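Local coordinates for protein hookworm platelet inhibitor 1 (PDB 4TPV) that inhibits platelet aggregation and adhesion, possibly by binding the integrins glycoprotein IIb/IIIa and alpha-2/beta-1, as a secreted monomeric hookworm toxin of the CAP superfamily, at residues L48-K51 / A52-A56; A76-I80 / P81-G85; C155-C158 / S159-G162. All coordinates share one frame; numbering follows the deposited sequence.

Contact 1 of 3, residues L48-K51 / A52-A56; sequences LEEK and AYKSA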
loop_
_atom_site.group_PDB
_atom_site.type_symbol
_atom_site.label_atom_id
_atom_site.label_comp_id
_atom_site.label_asym_id
_atom_site.label_seq_id
_atom_site.Cartn_x
_atom_site.Cartn_y
_atom_site.Cartn_z
ATOM N N LEU A 48 -10.381 -5.800 2.086
ATOM C CA LEU A 48 -9.098 -5.694 2.767
ATOM C C LEU A 48 -9.193 -4.818 4.009
ATOM O O LEU A 48 -8.496 -5.068 4.990
ATOM C CB LEU A 48 -8.036 -5.135 1.825
ATOM C CG LEU A 48 -7.670 -6.108 0.727
ATOM C CD1 LEU A 48 -6.512 -5.532 -0.083
ATOM C CD2 LEU A 48 -7.286 -7.469 1.314
ATOM N N GLU A 49 -10.055 -3.800 3.978
ATOM C CA GLU A 49 -10.252 -3.000 5.185
ATOM C C GLU A 49 -10.775 -3.867 6.325
ATOM O O GLU A 49 -10.304 -3.758 7.463
ATOM C CB GLU A 49 -11.212 -1.824 4.954
ATOM C CG GLU A 49 -11.593 -1.110 6.267
ATOM C CD GLU A 49 -12.431 0.146 6.056
ATOM O OE1 GLU A 49 -13.516 0.239 6.684
ATOM O OE2 GLU A 49 -12.003 1.032 5.294
ATOM N N GLU A 50 -11.749 -4.730 6.041
ATOM C CA GLU A 50 -12.260 -5.605 7.091
ATOM C C GLU A 50 -11.158 -6.559 7.588
ATOM O O GLU A 50 -11.039 -6.795 8.790
ATOM C CB GLU A 50 -13.475 -6.389 6.611
ATOM C CG GLU A 50 -13.839 -7.560 7.527
ATOM C CD GLU A 50 -14.464 -7.165 8.864
ATOM O OE1 GLU A 50 -14.622 -5.959 9.149
ATOM O OE2 GLU A 50 -14.788 -8.092 9.637
ATOM N N LYS A 51 -10.332 -7.062 6.671
ATOM C CA LYS A 51 -9.202 -7.908 7.055
ATOM C C LYS A 51 -8.248 -7.122 7.957
ATOM O O LYS A 51 -7.732 -7.636 8.969
ATOM C CB LYS A 51 -8.471 -8.418 5.805
ATOM C CG LYS A 51 -7.394 -9.467 6.060
ATOM C CD LYS A 51 -6.734 -9.861 4.742
ATOM C CE LYS A 51 -5.620 -10.879 4.969
ATOM N NZ LYS A 51 -4.766 -11.047 3.755
ATOM N N ALA A 52 -8.043 -5.865 7.600
ATOM C CA ALA A 52 -7.165 -5.007 8.391
ATOM C C ALA A 52 -7.718 -4.766 9.793
ATOM O O ALA A 52 -6.951 -4.765 10.765
ATOM C CB ALA A 52 -6.929 -3.672 7.661
ATOM N N TYR A 53 -9.041 -4.573 9.918
ATOM C CA TYR A 53 -9.641 -4.382 11.242
ATOM C C TYR A 53 -9.544 -5.654 12.079
ATOM O O TYR A 53 -9.186 -5.603 13.254
ATOM C CB TYR A 53 -11.110 -3.896 11.142
ATOM C CG TYR A 53 -11.165 -2.399 11.177
ATOM C CD1 TYR A 53 -11.071 -1.712 12.385
ATOM C CD2 TYR A 53 -11.204 -1.662 10.009
ATOM C CE1 TYR A 53 -11.053 -0.329 12.431
ATOM C CE2 TYR A 53 -11.175 -0.271 10.038
ATOM C CZ TYR A 53 -11.108 0.392 11.260
ATOM O OH TYR A 53 -11.083 1.762 11.310
ATOM N N LYS A 54 -9.850 -6.793 11.481
ATOM C CA LYS A 54 -9.825 -8.035 12.223
ATOM C C LYS A 54 -8.418 -8.296 12.758
ATOM O O LYS A 54 -8.253 -8.823 13.862
ATOM C CB LYS A 54 -10.316 -9.190 11.343
ATOM C CG LYS A 54 -11.850 -9.214 11.177
ATOM C CD LYS A 54 -12.554 -9.544 12.494
ATOM C CE LYS A 54 -14.093 -9.625 12.366
ATOM N NZ LYS A 54 -14.795 -8.310 12.260
ATOM N N SER A 55 -7.411 -7.885 11.991
ATOM C CA SER A 55 -6.020 -8.070 12.402
ATOM C C SER A 55 -5.587 -6.999 13.402
ATOM O O SER A 55 -4.930 -7.296 14.410
ATOM C CB SER A 55 -5.086 -8.047 11.193
ATOM O OG SER A 55 -3.747 -8.180 11.632
ATOM N N ALA A 56 -5.955 -5.751 13.124
ATOM C CA ALA A 56 -5.602 -4.634 14.008
ATOM C C ALA A 56 -6.094 -4.836 15.431
ATOM O O ALA A 56 -5.412 -4.479 16.374
ATOM C CB ALA A 56 -6.159 -3.326 13.465
#
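Glu50 and Lys54 join their charged ends one turn apart on helix 46-56, an i to i+4 salt bridge on the outer side of a helix that packs against the sheet of this CAP domain. The lysine can be followed outward. Its CB lies beside Glu50 O, and CG stays near that oxygen while also approaching Glu50 OE2 at 3.5 Å. Lys54 CD passes Glu50 OE2 at 3.9 Å. CE comes to 3.2 Å from Glu50 OE2, and NZ completes the approach with a 2.6 Å bond to the same Glu50 OE2. Bends at chi2 (-67°) and again at chi4 curl the chain round so that CE and NZ stand beside this oxygen. The ammonium meets OE2 on its syn side, 24° out of the carboxylate plane, while Glu50 OE1 is paired with Arg8.

On the buried side, Glu49 and Tyr53 run side by side in the same direction. Glu49 CG sits in plane at the ring edge, 3.8 Å from Tyr53 CD2, and carboxylate and ring are turned 65° apart. The Glu49 carboxylate is shared by Arg8, Arg16 and Tyr44 OH, and Arg8 also makes a cation-pi contact with Tyr53. Ala52 and Tyr53 rest on Ala123 of strand 119-127. Beneath the side chains, the main-chain bond from Lys54 N to Glu50 O measures 2.9 Å.

Contact 2 of 3, residues A76-I80 / P81-G85; sequences ATLNI and PLEAG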
loop_
_atom_site.group_PDB
_atom_site.type_symbol
_atom_site.label_atom_id
_atom_site.label_comp_id
_atom_site.label_asym_id
_atom_site.label_seq_id
_atom_site.Cartn_x
_atom_site.Cartn_y
_atom_site.Cartn_z
ATOM N N ALA A 76 0.604 11.957 17.903
ATOM C CA ALA A 76 0.924 12.170 16.494
ATOM C C ALA A 76 1.153 13.638 16.208
ATOM O O ALA A 76 0.599 14.509 16.880
ATOM C CB ALA A 76 -0.189 11.642 15.605
ATOM N N THR A 77 1.973 13.889 15.196
ATOM C CA THR A 77 2.278 15.226 14.724
ATOM C C THR A 77 1.390 15.547 13.539
ATOM O O THR A 77 0.811 16.630 13.441
ATOM C CB THR A 77 3.768 15.330 14.321
ATOM O OG1 THR A 77 4.589 14.981 15.446
ATOM C CG2 THR A 77 4.126 16.735 13.865
ATOM N N LEU A 78 1.287 14.580 12.637
ATOM C CA LEU A 78 0.561 14.737 11.398
ATOM C C LEU A 78 -0.776 14.038 11.528
ATOM O O LEU A 78 -1.051 13.399 12.548
ATOM C CB LEU A 78 1.347 14.146 10.232
ATOM C CG LEU A 78 2.779 14.654 9.980
ATOM C CD1 LEU A 78 3.369 13.984 8.738
ATOM C CD2 LEU A 78 2.795 16.167 9.832
ATOM N N ASN A 79 -1.599 14.119 10.494
ATOM C CA ASN A 79 -2.810 13.323 10.535
ATOM C C ASN A 79 -2.453 11.847 10.403
ATOM O O ASN A 79 -1.283 11.490 10.202
ATOM C CB ASN A 79 -3.823 13.784 9.469
ATOM C CG ASN A 79 -3.476 13.335 8.051
ATOM O OD1 ASN A 79 -2.435 12.725 7.794
ATOM N ND2 ASN A 79 -4.356 13.665 7.114
ATOM N N ILE A 80 -3.446 10.979 10.584
ATOM C CA ILE A 80 -3.165 9.555 10.701
ATOM C C ILE A 80 -2.580 8.948 9.412
ATOM O O ILE A 80 -1.544 8.280 9.466
ATOM C CB ILE A 80 -4.435 8.805 11.160
ATOM C CG1 ILE A 80 -4.756 9.232 12.595
ATOM C CG2 ILE A 80 -4.237 7.307 11.076
ATOM C CD1 ILE A 80 -5.976 8.547 13.192
ATOM N N PRO A 81 -3.186 9.214 8.242
ATOM C CA PRO A 81 -2.604 8.681 7.006
ATOM C C PRO A 81 -1.156 9.142 6.771
ATOM O O PRO A 81 -0.322 8.313 6.398
ATOM C CB PRO A 81 -3.549 9.211 5.915
ATOM C CG PRO A 81 -4.855 9.391 6.614
ATOM C CD PRO A 81 -4.497 9.856 8.003
ATOM N N LEU A 82 -0.838 10.417 7.007
ATOM C CA LEU A 82 0.542 10.864 6.838
ATOM C C LEU A 82 1.480 10.300 7.893
ATOM O O LEU A 82 2.620 9.965 7.572
ATOM C CB LEU A 82 0.637 12.395 6.854
ATOM C CG LEU A 82 0.063 13.047 5.598
ATOM C CD1 LEU A 82 -0.082 14.536 5.859
ATOM C CD2 LEU A 82 0.990 12.786 4.388
ATOM N N GLU A 83 1.020 10.188 9.139
ATOM C CA GLU A 83 1.878 9.650 10.203
ATOM C C GLU A 83 2.305 8.223 9.844
ATOM O O GLU A 83 3.496 7.894 9.896
ATOM C CB GLU A 83 1.156 9.726 11.563
ATOM C CG GLU A 83 2.030 9.540 12.805
ATOM C CD GLU A 83 2.997 10.702 13.087
ATOM O OE1 GLU A 83 2.624 11.905 12.975
ATOM O OE2 GLU A 83 4.144 10.399 13.461
ATOM N N ALA A 84 1.361 7.396 9.414
ATOM C CA ALA A 84 1.682 6.033 9.002
ATOM C C ALA A 84 2.474 6.015 7.699
ATOM O O ALA A 84 3.496 5.329 7.602
ATOM C CB ALA A 84 0.401 5.207 8.844
ATOM N N GLY A 85 1.983 6.731 6.688
ATOM C CA GLY A 85 2.617 6.713 5.389
ATOM C C GLY A 85 4.079 7.094 5.473
ATOM O O GLY A 85 4.938 6.455 4.866
HETATM O O HOH W 1 5.015 12.054 15.334
#
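Pro81 opens the helical side of this N-terminal cap with its ring against Ile80 and Asn79. Its CD is tight against Ile80 CB at 3.3 Å, and Asn79 CG lies 3.6 Å from the same Pro81 CD, the asparagine side chain running roughly perpendicular to that of the proline. As a proline in the first turn, it has no N-H to offer.

Leu82 comes next and takes part in the capping bond: Asn79, the N-cap residue of helix 80-89, accepts from Leu82 N through OD1 at 2.9 Å, with an N-H...O angle of 161° and the donor somewhat tilted from the amide carbonyl plane. Asn79 can reach it because chi1 of 76° tucks CG over its own backbone, flanked by N and C, and so brings OD1 to the start of the helix. Leu82 CB also receives Leu78 CD1 at 3.7 Å, while its side chain reaches Leu22 of helix 13-34.

Glu83 N donates to the Asn79 main-chain oxygen, and its side chain folds back toward the preceding loop through a bend at chi2 (70°). Glu83 OE1 takes two amides: Leu78 N at 3.0 Å, almost end-on to the oxygen, and Thr77 N at 3.0 Å from above the carboxylate plane. Glu83 OE2 accepts from a water at 2.6 Å that is also hydrogen-bonded to Thr77 OG1.

Ala84 N continues the helical pattern by donating to Ile80 O. Two successive amides on one oxygen fix the carboxylate's position against the loop, and these donors would probably favour its ionised form.

Contact 3 of 3, residues C155-C158 / S159-G162; sequences CSRC and SDYG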
loop_
_atom_site.group_PDB
_atom_site.type_symbol
_atom_site.label_atom_id
_atom_site.label_comp_id
_atom_site.label_asym_id
_atom_site.label_seq_id
_atom_site.Cartn_x
_atom_site.Cartn_y
_atom_site.Cartn_z
ATOM N N CYS A 155 5.052 1.528 -17.360
ATOM C CA CYS A 155 3.912 1.028 -18.127
ATOM C C CYS A 155 4.255 0.117 -19.303
ATOM O O CYS A 155 3.358 -0.394 -19.965
ATOM C CB CYS A 155 3.060 2.194 -18.636
ATOM S SG CYS A 155 1.900 2.836 -17.411
ATOM N N SER A 156 5.537 -0.147 -19.541
ATOM C CA SER A 156 5.909 -0.970 -20.675
ATOM C C SER A 156 5.448 -2.421 -20.527
ATOM O O SER A 156 5.407 -3.161 -21.508
ATOM C CB SER A 156 7.434 -0.917 -20.888
ATOM O OG SER A 156 8.128 -1.407 -19.751
ATOM N N ARG A 157 5.104 -2.832 -19.310
ATOM C CA ARG A 157 4.686 -4.216 -19.114
ATOM C C ARG A 157 3.321 -4.341 -18.433
ATOM O O ARG A 157 3.040 -5.365 -17.839
ATOM C CB ARG A 157 5.752 -4.984 -18.317
ATOM C CG ARG A 157 7.015 -5.259 -19.146
ATOM C CD ARG A 157 8.091 -5.974 -18.349
ATOM N NE ARG A 157 7.706 -7.326 -17.926
ATOM C CZ ARG A 157 8.524 -8.167 -17.296
ATOM N NH1 ARG A 157 9.774 -7.803 -17.023
ATOM N NH2 ARG A 157 8.097 -9.368 -16.933
ATOM N N CYS A 158 2.482 -3.312 -18.528
ATOM C CA CYS A 158 1.104 -3.405 -18.029
ATOM C C CYS A 158 0.354 -4.641 -18.561
ATOM O O CYS A 158 -0.459 -5.246 -17.860
ATOM C CB CYS A 158 0.314 -2.141 -18.387
ATOM S SG CYS A 158 0.833 -0.675 -17.463
ATOM N N SER A 159 0.637 -5.029 -19.795
ATOM C CA SER A 159 -0.091 -6.144 -20.403
ATOM C C SER A 159 0.243 -7.500 -19.761
ATOM O O SER A 159 -0.453 -8.482 -19.992
ATOM C CB SER A 159 0.172 -6.198 -21.909
ATOM O OG SER A 159 1.528 -6.482 -22.190
ATOM N N ASP A 160 1.308 -7.552 -18.970
ATOM C CA ASP A 160 1.624 -8.749 -18.193
ATOM C C ASP A 160 0.480 -9.145 -17.275
ATOM O O ASP A 160 0.354 -10.310 -16.907
ATOM C CB ASP A 160 2.879 -8.538 -17.343
ATOM C CG ASP A 160 4.156 -8.631 -18.140
ATOM O OD1 ASP A 160 4.103 -8.721 -19.394
ATOM O OD2 ASP A 160 5.223 -8.592 -17.499
ATOM N N TYR A 161 -0.326 -8.164 -16.877
ATOM C CA TYR A 161 -1.455 -8.400 -15.977
ATOM C C TYR A 161 -2.699 -8.893 -16.706
ATOM O O TYR A 161 -3.705 -9.238 -16.078
ATOM C CB TYR A 161 -1.767 -7.124 -15.202
ATOM C CG TYR A 161 -0.624 -6.706 -14.309
ATOM C CD1 TYR A 161 -0.181 -7.536 -13.290
ATOM C CD2 TYR A 161 0.036 -5.493 -14.503
ATOM C CE1 TYR A 161 0.868 -7.162 -12.471
ATOM C CE2 TYR A 161 1.083 -5.105 -13.681
ATOM C CZ TYR A 161 1.506 -5.943 -12.674
ATOM O OH TYR A 161 2.555 -5.575 -11.856
ATOM N N GLY A 162 -2.631 -8.924 -18.031
ATOM C CA GLY A 162 -3.696 -9.486 -18.835
ATOM C C GLY A 162 -4.919 -8.603 -18.937
ATOM O O GLY A 162 -4.811 -7.381 -18.944
HETATM O O HOH W 2 2.496 -3.603 -21.835
#
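Arg157 and Asp160 form a salt bridge across the join between a type I beta turn, Cys155 to Cys158, and a short 3-10 segment in the cysteine-rich region that follows strand 130-138. Arg157 grips side-on, with two of its nitrogens on one oxygen: NE lies 2.8 Å and NH2 3.0 Å from Asp160 OD2. That oxygen stays close to the guanidinium plane for both bonds, and the carboxylate is turned steeply, 73° from it. NE arrives on the syn side of OD2, tilted out of the carboxylate plane, whereas NH2 comes nearly in line with the C-O bond. A bend at chi3 (65°) swings the guanidinium round so that its NE edge faces the aspartate. Lys38 NZ makes a further salt bridge to Asp160 OD2, so the single oxygen carries two cationic partners, which would probably hold the acid in its ionised state.

The backbone bonds follow the i to i+3 spacing of a 3-10 turn. Asp160 N donates to Arg157 O at 3.0 Å, and Tyr161 N to Cys158 O at 3.1 Å, each from well above the carbonyl plane. The turn's own closing bond, Cys158 N to Cys155 O, is weak.

Covalent links tie this segment to the two-stranded sheet beyond it: Cys155 is bonded to Cys167 and Cys158 to Cys176. Tyr161 makes its side-chain polar contacts elsewhere, OH with Lys38 O and the ring with Arg40 in a cation-pi contact.

Van der Waals and water contacts complete the account. Tyr161 CD2 lies 3.4 Å from Cys158 O, which approaches the ring obliquely. A water accepts from Ser159 N at 3.1 Å and gives a weak bond to Ser156 O.

Along the chain the three contacts come strictly in series, and none touches another. Contact 1, on helix 46-56, and contact 2, at the start of helix 80-89, belong to helices packed on the CAP sheet; their centres are 19 Å apart and both helices meet strand 130-138. Strand 68-73, an outermost strand of the mixed sheet, comes between them in sequence. Contact 3 lies farther off, its centre 29 Å from that of contact 1 and 33 Å from that of contact 2, across the chain's centre from the latter. It lies in a C-terminal part with little regular structure, tied together by the disulfides Cys155-Cys167 and Cys158-Cys176.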